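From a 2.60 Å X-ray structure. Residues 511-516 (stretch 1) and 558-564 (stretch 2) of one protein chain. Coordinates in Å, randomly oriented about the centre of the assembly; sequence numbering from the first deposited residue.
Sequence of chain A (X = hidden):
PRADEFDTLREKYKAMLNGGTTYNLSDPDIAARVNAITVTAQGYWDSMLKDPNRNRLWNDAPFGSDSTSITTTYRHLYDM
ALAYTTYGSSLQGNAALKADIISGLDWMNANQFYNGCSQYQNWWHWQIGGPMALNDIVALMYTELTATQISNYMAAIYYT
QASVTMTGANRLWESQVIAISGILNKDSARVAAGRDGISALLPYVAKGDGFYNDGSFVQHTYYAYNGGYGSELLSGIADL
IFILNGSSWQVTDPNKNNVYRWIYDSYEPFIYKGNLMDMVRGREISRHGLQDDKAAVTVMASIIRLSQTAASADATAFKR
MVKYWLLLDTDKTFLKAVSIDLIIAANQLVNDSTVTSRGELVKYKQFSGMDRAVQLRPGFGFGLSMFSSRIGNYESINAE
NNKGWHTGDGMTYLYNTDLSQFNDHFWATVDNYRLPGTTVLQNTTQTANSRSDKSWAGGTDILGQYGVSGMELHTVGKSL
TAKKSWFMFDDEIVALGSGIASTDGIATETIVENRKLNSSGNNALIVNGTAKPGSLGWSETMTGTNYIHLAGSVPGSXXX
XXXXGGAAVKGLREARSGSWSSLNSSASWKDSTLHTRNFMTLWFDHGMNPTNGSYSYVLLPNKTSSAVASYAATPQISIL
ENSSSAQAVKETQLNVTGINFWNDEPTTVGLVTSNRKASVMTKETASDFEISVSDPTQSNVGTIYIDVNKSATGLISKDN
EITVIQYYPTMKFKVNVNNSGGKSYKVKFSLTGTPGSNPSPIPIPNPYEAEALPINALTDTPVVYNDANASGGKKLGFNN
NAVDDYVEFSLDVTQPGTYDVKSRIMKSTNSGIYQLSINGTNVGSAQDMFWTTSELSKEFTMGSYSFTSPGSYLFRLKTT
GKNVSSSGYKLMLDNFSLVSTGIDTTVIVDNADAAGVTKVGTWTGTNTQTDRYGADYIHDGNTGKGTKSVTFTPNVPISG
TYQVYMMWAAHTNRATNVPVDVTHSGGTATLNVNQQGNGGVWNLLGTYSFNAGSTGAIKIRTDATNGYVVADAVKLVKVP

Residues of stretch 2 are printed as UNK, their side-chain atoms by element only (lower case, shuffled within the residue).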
ATOM      1  N   ILE A 511      -8.212  15.940 -15.122  1.00 10.39           N
ATOM      2  CA  ILE A 511      -8.999  15.305 -16.170  1.00 12.92           C
ATOM      3  C   ILE A 511     -10.106  14.443 -15.598  1.00 16.74           C
ATOM      4  O   ILE A 511      -9.840  13.467 -14.895  1.00 16.90           O
ATOM      5  CB  ILE A 511      -8.129  14.444 -17.105  1.00 16.25           C
ATOM      6  CG1 ILE A 511      -6.859  15.201 -17.518  1.00 13.56           C
ATOM      7  CG2 ILE A 511      -8.942  13.995 -18.308  1.00 11.38           C
ATOM      8  CD1 ILE A 511      -7.112  16.577 -18.092  1.00 10.36           C
ATOM      9  N   VAL A 512     -11.350  14.806 -15.892  1.00 16.66           N
ATOM     10  CA  VAL A 512     -12.479  14.011 -15.420  1.00 19.54           C
ATOM     11  C   VAL A 512     -12.676  12.789 -16.305  1.00 18.50           C
ATOM     12  O   VAL A 512     -12.912  11.677 -15.818  1.00 21.92           O
ATOM     13  CB  VAL A 512     -13.791  14.823 -15.382  1.00 16.82           C
ATOM     14  CG1 VAL A 512     -14.987  13.898 -15.197  1.00 13.81           C
ATOM     15  CG2 VAL A 512     -13.748  15.846 -14.276  1.00 14.12           C
ATOM     16  N   GLU A 513     -12.568  13.002 -17.610  1.00 17.47           N
ATOM     17  CA  GLU A 513     -12.863  11.959 -18.577  1.00 15.09           C
ATOM     18  C   GLU A 513     -12.008  12.138 -19.827  1.00 20.58           C
ATOM     19  O   GLU A 513     -11.592  13.253 -20.157  1.00 21.11           O
ATOM     20  CB  GLU A 513     -14.352  11.993 -18.922  1.00 11.53           C
ATOM     21  CG  GLU A 513     -14.835  10.877 -19.817  1.00 16.09           C
ATOM     22  CD  GLU A 513     -14.381   9.500 -19.355  1.00 19.37           C
ATOM     23  OE1 GLU A 513     -15.153   8.825 -18.644  1.00 17.36           O
ATOM     24  OE2 GLU A 513     -13.261   9.080 -19.722  1.00 19.78           O
ATOM     25  N   ASN A 514     -11.713  11.028 -20.495  1.00 18.13           N
ATOM     26  CA  ASN A 514     -11.154  11.062 -21.837  1.00 14.96           C
ATOM     27  C   ASN A 514     -11.533   9.759 -22.511  1.00 16.35           C
ATOM     28  O   ASN A 514     -10.715   8.861 -22.636  1.00 19.01           O
ATOM     29  CB  ASN A 514      -9.633  11.257 -21.818  1.00 12.83           C
ATOM     30  CG  ASN A 514      -9.102  11.753 -23.154  1.00 16.44           C
ATOM     31  OD1 ASN A 514      -9.785  11.653 -24.171  1.00 16.73           O
ATOM     32  ND2 ASN A 514      -7.893  12.298 -23.157  1.00 13.03           N
ATOM     33  N   ARG A 515     -12.792   9.652 -22.923  1.00 16.54           N
ATOM     34  CA  ARG A 515     -13.358   8.371 -23.325  1.00 15.05           C
ATOM     35  C   ARG A 515     -13.307   8.176 -24.822  1.00 21.20           C
ATOM     36  O   ARG A 515     -13.619   9.094 -25.575  1.00 22.04           O
ATOM     37  CB  ARG A 515     -14.821   8.292 -22.885  1.00 20.60           C
ATOM     38  CG  ARG A 515     -15.419   6.892 -22.915  1.00 15.92           C
ATOM     39  CD  ARG A 515     -14.977   6.107 -21.692  1.00 19.94           C
ATOM     40  NE  ARG A 515     -15.547   4.764 -21.652  1.00 20.80           N
ATOM     41  CZ  ARG A 515     -15.160   3.828 -20.790  1.00 16.71           C
ATOM     42  NH1 ARG A 515     -14.209   4.105 -19.913  1.00 13.67           N
ATOM     43  NH2 ARG A 515     -15.713   2.621 -20.811  1.00 15.17           N
ATOM     44  N   LYS A 516     -12.941   6.974 -25.257  1.00 24.08           N
ATOM     45  CA  LYS A 516     -12.997   6.654 -26.676  1.00 20.36           C
ATOM     46  C   LYS A 516     -14.434   6.368 -27.081  1.00 20.84           C
ATOM     47  O   LYS A 516     -15.154   5.666 -26.373  1.00 24.50           O
ATOM     48  CB  LYS A 516     -12.113   5.458 -27.016  1.00 21.58           C
ATOM     49  CG  LYS A 516     -11.760   5.389 -28.486  1.00 20.56           C
ATOM     50  CD  LYS A 516     -11.608   3.971 -28.950  1.00 25.18           C
ATOM     51  CE  LYS A 516     -10.544   3.258 -28.169  1.00 19.72           C
ATOM     52  NZ  LYS A 516     -10.656   1.799 -28.392  1.00 23.17           N
ATOM     53  N   UNK A 558     -22.963   3.403 -20.439  1.00 18.73           N
ATOM     54  CA  UNK A 558     -23.228   4.814 -20.138  1.00 19.21           C
ATOM     55  C   UNK A 558     -22.329   5.244 -18.987  1.00 17.84           C
ATOM     56  O   UNK A 558     -21.987   4.426 -18.138  1.00 19.10           O
ATOM     57  c   UNK A 558     -24.671   5.008 -19.675  1.00 21.45           C
ATOM     58  o   UNK A 558     -25.346   4.514 -21.914  1.00 28.84           O
ATOM     59  c   UNK A 558     -25.671   4.995 -20.807  1.00 28.03           C
ATOM     60  o   UNK A 558     -26.806   5.466 -20.567  1.00 29.10           O
ATOM     61  N   UNK A 559     -21.942   6.515 -18.950  1.00 15.34           N
ATOM     62  CA  UNK A 559     -21.267   7.058 -17.771  1.00 13.54           C
ATOM     63  C   UNK A 559     -21.894   8.386 -17.331  1.00 20.35           C
ATOM     64  O   UNK A 559     -22.136   9.275 -18.150  1.00 20.58           O
ATOM     65  c   UNK A 559     -19.063   7.582 -16.661  1.00 10.66           C
ATOM     66  c   UNK A 559     -17.688   6.125 -18.984  1.00 14.33           C
ATOM     67  c   UNK A 559     -19.752   7.241 -17.986  1.00 14.76           C
ATOM     68  c   UNK A 559     -19.147   5.985 -18.626  1.00 14.47           C
ATOM     69  N   UNK A 560     -22.183   8.505 -16.036  1.00 19.98           N
ATOM     70  CA  UNK A 560     -22.728   9.728 -15.482  1.00 15.58           C
ATOM     71  C   UNK A 560     -21.652  10.486 -14.730  1.00 17.16           C
ATOM     72  O   UNK A 560     -20.697   9.884 -14.248  1.00 16.89           O
ATOM     73  N   UNK A 561     -21.788  11.806 -14.646  1.00 14.76           N
ATOM     74  CA  UNK A 561     -20.847  12.624 -13.888  1.00 13.50           C
ATOM     75  C   UNK A 561     -21.629  13.676 -13.112  1.00 16.57           C
ATOM     76  O   UNK A 561     -22.328  14.496 -13.693  1.00 20.75           O
ATOM     77  c   UNK A 561     -19.377  11.197 -17.922  1.00 18.19           C
ATOM     78  c   UNK A 561     -19.934  12.013 -16.964  1.00 16.95           C
ATOM     79  c   UNK A 561     -19.211  12.416 -15.844  1.00 18.89           C
ATOM     80  c   UNK A 561     -18.077  10.782 -17.785  1.00 18.79           C
ATOM     81  c   UNK A 561     -19.836  13.314 -14.803  1.00 14.97           C
ATOM     82  o   UNK A 561     -17.556   9.970 -18.753  1.00 17.48           O
ATOM     83  c   UNK A 561     -17.891  11.996 -15.728  1.00 15.93           C
ATOM     84  c   UNK A 561     -17.319  11.176 -16.692  1.00 16.29           C
ATOM     85  N   UNK A 562     -21.513  13.653 -11.796  1.00 14.10           N
ATOM     86  CA  UNK A 562     -22.202  14.629 -10.982  1.00 14.77           C
ATOM     87  C   UNK A 562     -21.159  15.571 -10.403  1.00 15.64           C
ATOM     88  O   UNK A 562     -20.096  15.136  -9.967  1.00 15.95           O
ATOM     89  c   UNK A 562     -23.367  15.092  -6.318  1.00 20.63           C
ATOM     90  c   UNK A 562     -23.393  14.761  -8.703  1.00 20.67           C
ATOM     91  o   UNK A 562     -24.342  17.034  -5.355  1.00 22.02           O
ATOM     92  c   UNK A 562     -23.055  14.338  -7.425  1.00 16.65           C
ATOM     93  c   UNK A 562     -24.081  15.960  -8.838  1.00 21.30           C
ATOM     94  c   UNK A 562     -23.038  13.922  -9.908  1.00 16.69           C
ATOM     95  c   UNK A 562     -24.035  16.285  -6.474  1.00 26.38           C
ATOM     96  c   UNK A 562     -24.393  16.727  -7.737  1.00 21.34           C
ATOM     97  N   UNK A 563     -21.445  16.868 -10.441  1.00 18.53           N
ATOM     98  CA  UNK A 563     -20.497  17.860  -9.950  1.00 20.86           C
ATOM     99  C   UNK A 563     -21.057  18.644  -8.768  1.00 18.71           C
ATOM    100  O   UNK A 563     -21.758  19.635  -8.947  1.00 22.38           O
ATOM    101  c   UNK A 563     -19.426  18.025 -12.234  1.00 18.28           C
ATOM    102  c   UNK A 563     -18.294  16.574 -14.325  1.00 13.49           C
ATOM    103  c   UNK A 563     -19.648  16.782 -14.299  1.00 13.50           C
ATOM    104  c   UNK A 563     -20.044  18.776 -11.091  1.00 13.28           C
ATOM    105  c   UNK A 563     -20.216  17.503 -13.251  1.00 18.36           C
ATOM    106  c   UNK A 563     -17.496  17.077 -13.312  1.00 14.12           C
ATOM    107  c   UNK A 563     -18.062  17.791 -12.271  1.00 14.51           C
ATOM    108  N   UNK A 564     -20.743  18.189  -7.550  1.00 21.32           N
ATOM    109  CA  UNK A 564     -21.238  18.803  -6.310  1.00 17.32           C
ATOM    110  C   UNK A 564     -20.927  20.296  -6.254  1.00 18.92           C
ATOM    111  O   UNK A 564     -19.756  20.712  -6.320  1.00 16.72           O
ATOM    112  c   UNK A 564     -20.469  18.059  -5.221  1.00 15.04           C
ATOM    113  c   UNK A 564     -20.131  16.737  -5.843  1.00 22.03           C
ATOM    114  c   UNK A 564     -19.903  17.004  -7.294  1.00 18.10           C
TER

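Position 558 carries four side-chain atoms, two carbons and two oxygens, with both oxygens bonded to the second carbon. The side chain is out of reach of stretch 1 and takes no part in the contact. A carboxylate one methylene away from CA identifies Asp 558; both carboxylate oxygens are hydrogen-bonded elsewhere in the structure.

Position 559 has four carbons and no heteroatom. The chain forks at the first carbon, and one arm is two carbons long while the other stops after one. Its CA-to-CB bond points toward stretch 1, and the terminal carbon of the longer arm lies near both the NE atom of Arg 515 and the OE1 atom of Glu 513. Branching at CB with unequal arms defines Ile 559. Its CD1 is 3.7 Å from Arg 515 NE and sits over one face of the guanidinium, a nonpolar cover for that flat group; the same CD1 is 3.7 Å from Glu 513 OE1. The chi1 m, chi2 t rotamer extends the long arm to this point.

Position 560 has backbone atoms alone, and nothing of stretch 1 comes close to where an ideal CB would stand. With no side-chain atom, it is Gly 560.

Position 561 shows one carbon followed by a six-carbon ring bearing an oxygen. CA-to-CB points toward stretch 1, the ring oxygen is near Glu 513 OE1, and a ring carbon is near Val 512 CG1. The phenol identifies Tyr 561. With chi1 at -47° (m), its OH donates a hydrogen bond to Glu 513 OE1 at 2.7 Å, and this acceptor lies at the ring edge, near the ring plane, as suits an in-plane phenol hydroxyl. Its CD2 is 3.5 Å from Val 512 CG1, which approaches the ring obliquely.

Position 562 repeats the pattern of one carbon, a six-carbon ring and one oxygen, but its side chain is out of reach of stretch 1. It is therefore Tyr 562, and the same chemistry makes no contact here.

Position 563 has one carbon and a six-carbon ring without oxygen. Its CA-to-CB bond points sideways, but the end of the ring comes nearer, bringing a ring carbon close to Val 512 CG2. This is Phe 563; its CE2 is 4.1 Å from Val 512 CG2, which lies at the ring edge, near its plane.

Position 564 has three carbons that close a ring onto the backbone N, out of reach of stretch 1. That closure is the signature of Pro 564, and the chain turns a corner here.

The two strands run nearly antiparallel, at 167°, but their axes approach no closer than 11.0 Å, so side chains must bridge the gap. The contact is small, burying 243 Å² over both sides. Val 512 packs against both rings, CG1 lying nearest Tyr 561 while both methyls lie near Phe 563. Beside this apolar patch, Glu 513 accepts the phenol hydrogen bond through OE1, while its OE2 accepts one from Asn 514 N at 2.6 Å. Ile 559 completes the contact against Arg 515.

Stretch 2 (558-564) DIGYYFP
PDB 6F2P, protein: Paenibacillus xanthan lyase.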